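Contact-dependent inhibitor I (PDB 5I4Q) is the immunity protein of a contact-dependent growth inhibition system, binding the inhibitor protein CdiA and probably neutralising its toxic activity. Local coordinates at residues A62-L65 and E69-P72; G73-D78 and L102-A107. All blocks are in the same frame, centred on the assembly; numbering follows the deposited sequence.

Contact 1: A62-L65 and E69-P72; sequences ATML and EYKP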
# COMPACT_ATOMS: atom_id res chain seq x y z
N ALA B 62 -15.92 -1.26 -5.23
CA ALA B 62 -16.22 0.08 -4.73
C ALA B 62 -15.84 0.25 -3.25
O ALA B 62 -15.34 1.30 -2.86
CB ALA B 62 -17.69 0.35 -4.96
N THR B 63 -16.04 -0.80 -2.44
CA THR B 63 -15.65 -0.77 -1.05
C THR B 63 -14.14 -0.63 -0.98
O THR B 63 -13.57 0.10 -0.14
CB THR B 63 -16.17 -2.01 -0.31
OG1 THR B 63 -17.59 -2.08 -0.42
CG2 THR B 63 -15.85 -1.96 1.15
N MSE B 64 -13.44 -1.33 -1.84
CA MSE B 64 -12.00 -1.20 -1.86
C MSE B 64 -11.57 0.23 -2.12
O MSE B 64 -10.64 0.72 -1.51
CB MSE B 64 -11.51 -2.07 -2.99
CG MSE B 64 -10.05 -1.76 -3.29
SE MSE B 64 -9.54 -2.75 -4.94
CE MSE B 64 -10.39 -1.52 -6.25
N LEU B 65 -12.21 0.88 -3.09
CA LEU B 65 -11.82 2.23 -3.52
C LEU B 65 -12.14 3.27 -2.41
O LEU B 65 -11.31 4.12 -2.06
CB LEU B 65 -12.55 2.58 -4.83
CG LEU B 65 -12.29 3.98 -5.40
CD1 LEU B 65 -10.80 4.17 -5.59
CD2 LEU B 65 -13.05 4.18 -6.73
N GLU B 69 -9.41 2.85 0.35
CA GLU B 69 -8.63 3.78 -0.46
C GLU B 69 -7.52 3.14 -1.26
O GLU B 69 -6.45 3.70 -1.40
CB GLU B 69 -8.17 4.98 0.39
CG GLU B 69 -9.40 5.81 0.77
CD GLU B 69 -9.04 7.06 1.57
OE1 GLU B 69 -8.65 6.91 2.73
OE2 GLU B 69 -9.13 8.18 1.01
N TYR B 70 -7.77 1.94 -1.76
CA TYR B 70 -6.86 1.35 -2.72
C TYR B 70 -7.32 1.78 -4.09
O TYR B 70 -8.43 1.48 -4.51
CB TYR B 70 -6.73 -0.17 -2.59
CG TYR B 70 -5.65 -0.69 -3.54
CD1 TYR B 70 -5.93 -0.93 -4.89
CD2 TYR B 70 -4.35 -0.89 -3.10
CE1 TYR B 70 -4.94 -1.36 -5.75
CE2 TYR B 70 -3.35 -1.31 -3.97
CZ TYR B 70 -3.65 -1.55 -5.28
OH TYR B 70 -2.68 -1.92 -6.10
N LYS B 71 -6.46 2.49 -4.80
CA LYS B 71 -6.78 3.01 -6.13
C LYS B 71 -6.28 1.98 -7.18
O LYS B 71 -5.10 1.73 -7.25
CB LYS B 71 -6.13 4.39 -6.31
CG LYS B 71 -6.50 5.09 -7.61
CD LYS B 71 -5.73 6.41 -7.81
CE LYS B 71 -6.11 7.14 -9.12
NZ LYS B 71 -5.51 6.57 -10.37
N PRO B 72 -7.18 1.33 -7.93
CA PRO B 72 -6.77 0.29 -8.87
C PRO B 72 -6.38 0.86 -10.25
O PRO B 72 -6.44 2.05 -10.45
CB PRO B 72 -8.04 -0.57 -8.96
CG PRO B 72 -9.12 0.44 -8.92
CD PRO B 72 -8.63 1.44 -7.89
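M64, modelled as selenomethionine, reaches from the last turns of helix 44-66 along the chain that leaves it, touching Y70 first and P72 at its tip. Its side chain runs out extended, with CG anti to the backbone N, and then bends at chi3 (78°), which swings CE onto the proline ring. CE lies 3.5 Å from P72 CG, with CB and CD of the same ring close by. Nearer the backbone, M64 CG packs 3.7 Å from Y70 CB. The selenium stands obliquely to the tyrosine ring, 5.2 Å from its centroid and 61° off the normal, in a Met-aromatic contact. Beyond CB the Y70 ring leads away from 62-65 and packs on I21, K22 and L25 of helix 4-40 and edge-to-face on Y14 of the second subunit. Beside M64, L65 crosses P72 at about a right angle, CD1 lying 4.2 Å from P72 CD. The main chain ties the turn: Y70 N donates to M64 O over 3.1 Å (159° at the hydrogen), while E69 CA makes a CH...O contact with L65 O at 3.1 Å. E69, with positive phi, turns the chain out of the helix, and its OE2 forms a salt bridge with a basic side chain of another protein's chain. The arrangement is that of a helix C-terminal turn, closed by a left-handed residue and sealed by apolar side chains, where an all-helical chain changes direction between helices.

Contact 2: G73-D78 and L102-A107; sequences GKRIQD and LAWPEA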
# COMPACT_ATOMS: atom_id res chain seq x y z
N GLY B 73 -6.02 -0.01 -11.20
CA GLY B 73 -5.78 0.40 -12.59
C GLY B 73 -7.02 1.00 -13.26
O GLY B 73 -8.12 0.64 -12.92
N LYS B 74 -6.80 1.89 -14.22
CA LYS B 74 -7.86 2.59 -14.97
C LYS B 74 -9.02 1.70 -15.40
O LYS B 74 -10.17 2.10 -15.32
CB LYS B 74 -7.25 3.25 -16.21
CG LYS B 74 -8.20 4.09 -17.07
CD LYS B 74 -8.46 5.49 -16.51
CE LYS B 74 -9.63 6.19 -17.23
NZ LYS B 74 -9.35 6.54 -18.66
N ARG B 75 -8.71 0.51 -15.86
CA ARG B 75 -9.73 -0.42 -16.28
C ARG B 75 -10.76 -0.73 -15.21
O ARG B 75 -11.99 -0.64 -15.44
CB ARG B 75 -9.10 -1.71 -16.78
CG ARG B 75 -9.85 -2.30 -17.96
CD ARG B 75 -9.05 -3.39 -18.64
NE ARG B 75 -9.87 -3.95 -19.71
CZ ARG B 75 -10.35 -5.19 -19.76
NH1 ARG B 75 -10.07 -6.07 -18.81
NH2 ARG B 75 -11.10 -5.55 -20.80
N ILE B 76 -10.25 -1.14 -14.05
CA ILE B 76 -11.08 -1.40 -12.88
C ILE B 76 -11.75 -0.10 -12.35
O ILE B 76 -12.88 -0.15 -11.96
CB ILE B 76 -10.23 -2.02 -11.76
CG1 ILE B 76 -9.64 -3.36 -12.21
CG2 ILE B 76 -11.02 -2.16 -10.47
CD1 ILE B 76 -10.64 -4.49 -12.15
N GLN B 77 -11.08 1.04 -12.37
CA GLN B 77 -11.71 2.31 -12.03
C GLN B 77 -12.90 2.65 -12.91
O GLN B 77 -13.93 3.06 -12.43
CB GLN B 77 -10.75 3.47 -12.09
CG GLN B 77 -10.32 4.01 -10.74
CD GLN B 77 -9.10 4.93 -10.87
OE1 GLN B 77 -7.98 4.47 -11.15
NE2 GLN B 77 -9.30 6.21 -10.67
N ASP B 78 -12.75 2.48 -14.21
CA ASP B 78 -13.84 2.68 -15.14
C ASP B 78 -14.96 1.71 -14.89
O ASP B 78 -16.12 2.11 -14.88
CB ASP B 78 -13.38 2.54 -16.59
CG ASP B 78 -12.49 3.70 -17.02
OD1 ASP B 78 -12.50 4.79 -16.37
OD2 ASP B 78 -11.76 3.51 -18.01
N LEU B 102 -20.21 -6.00 -26.54
CA LEU B 102 -19.37 -5.24 -25.61
C LEU B 102 -18.75 -6.19 -24.57
O LEU B 102 -19.48 -6.91 -23.86
CB LEU B 102 -20.15 -4.09 -24.96
CG LEU B 102 -19.33 -3.15 -24.04
CD1 LEU B 102 -18.33 -2.35 -24.87
CD2 LEU B 102 -20.18 -2.19 -23.22
N ALA B 103 -17.41 -6.17 -24.48
CA ALA B 103 -16.64 -7.10 -23.64
C ALA B 103 -16.30 -6.54 -22.25
O ALA B 103 -15.94 -7.29 -21.35
CB ALA B 103 -15.35 -7.50 -24.36
N TRP B 104 -16.39 -5.23 -22.09
CA TRP B 104 -16.05 -4.57 -20.83
C TRP B 104 -16.87 -3.27 -20.77
O TRP B 104 -17.04 -2.62 -21.77
CB TRP B 104 -14.56 -4.25 -20.82
CG TRP B 104 -14.05 -3.83 -19.49
CD1 TRP B 104 -13.81 -2.56 -19.09
CD2 TRP B 104 -13.74 -4.67 -18.38
NE1 TRP B 104 -13.37 -2.55 -17.79
CE2 TRP B 104 -13.31 -3.83 -17.33
CE3 TRP B 104 -13.78 -6.06 -18.16
CZ2 TRP B 104 -12.91 -4.33 -16.08
CZ3 TRP B 104 -13.39 -6.55 -16.91
CH2 TRP B 104 -12.95 -5.68 -15.89
N PRO B 105 -17.36 -2.88 -19.61
CA PRO B 105 -18.13 -1.63 -19.54
C PRO B 105 -17.42 -0.35 -20.00
O PRO B 105 -16.27 -0.12 -19.69
CB PRO B 105 -18.48 -1.51 -18.07
CG PRO B 105 -18.43 -2.89 -17.56
CD PRO B 105 -17.37 -3.60 -18.34
N GLU B 106 -18.16 0.47 -20.74
CA GLU B 106 -17.69 1.77 -21.20
C GLU B 106 -18.88 2.47 -21.82
O GLU B 106 -19.86 1.84 -22.20
CB GLU B 106 -16.57 1.62 -22.21
CG GLU B 106 -16.76 0.44 -23.12
CD GLU B 106 -16.00 0.56 -24.42
OE1 GLU B 106 -14.88 0.01 -24.49
OE2 GLU B 106 -16.54 1.20 -25.36
N ALA B 107 -18.81 3.78 -21.91
CA ALA B 107 -19.96 4.59 -22.40
C ALA B 107 -20.11 4.47 -23.91
O ALA B 107 -19.09 4.50 -24.63
CB ALA B 107 -19.79 6.04 -22.00
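R75 lays its guanidinium flat on the indole of W104, a stacked cation-pi pair joining the start of helix 74-82 to the C-terminal tail of this helical protein. The two planes are tilted by 18°, and CZ sits 4.0 Å from the centroid of the five-membered ring, 21° off its normal. NH2 lies 3.7 Å from W104 CG, while NH1 overhangs the six-membered ring. The arginine chain, extended from CG to NE, spans from CG, 3.5 Å from W104 NE1, to the guanidinium over the same indole. That same NE1 points its hydrogen at R75 O, which lies in the ring plane at the edge; at 3.3 Å the bond is weak. One residue thus meets the tryptophan by both face and edge. Farther out, E29 of helix 4-40 forms a salt bridge with R75 NH1, which would tend to hold the guanidinium in place, and E33 is a weaker, longer partner. W104 also rests on I32 of that helix and on L79 of helix 74-82. On the face opposite the arginine, P105 CD stands 3.5 Å above the indole plane, offset toward its rim.

Contacts 1 and 2 follow one another along the chain, their centres about 15 Å apart. Contact 1 buries M64, Y70 and P72 while K71 stays exposed; contact 2 has one buried partner, W104, under the partly exposed R75. Contact 1 is local, linking the end of helix 44-66 to the loop just beyond it; contact 2 brings the tail after helix 88-99 back to helix 74-82. They meet at the start of that helix, where K71 and P72 touch Q77. Both also lean on helix 4-40, contact 1 through apolar and aromatic groups, partly against the second subunit, contact 2 through an arginine-indole pair and acidic residues. Each segment pair has residues packing on the CdiA chain.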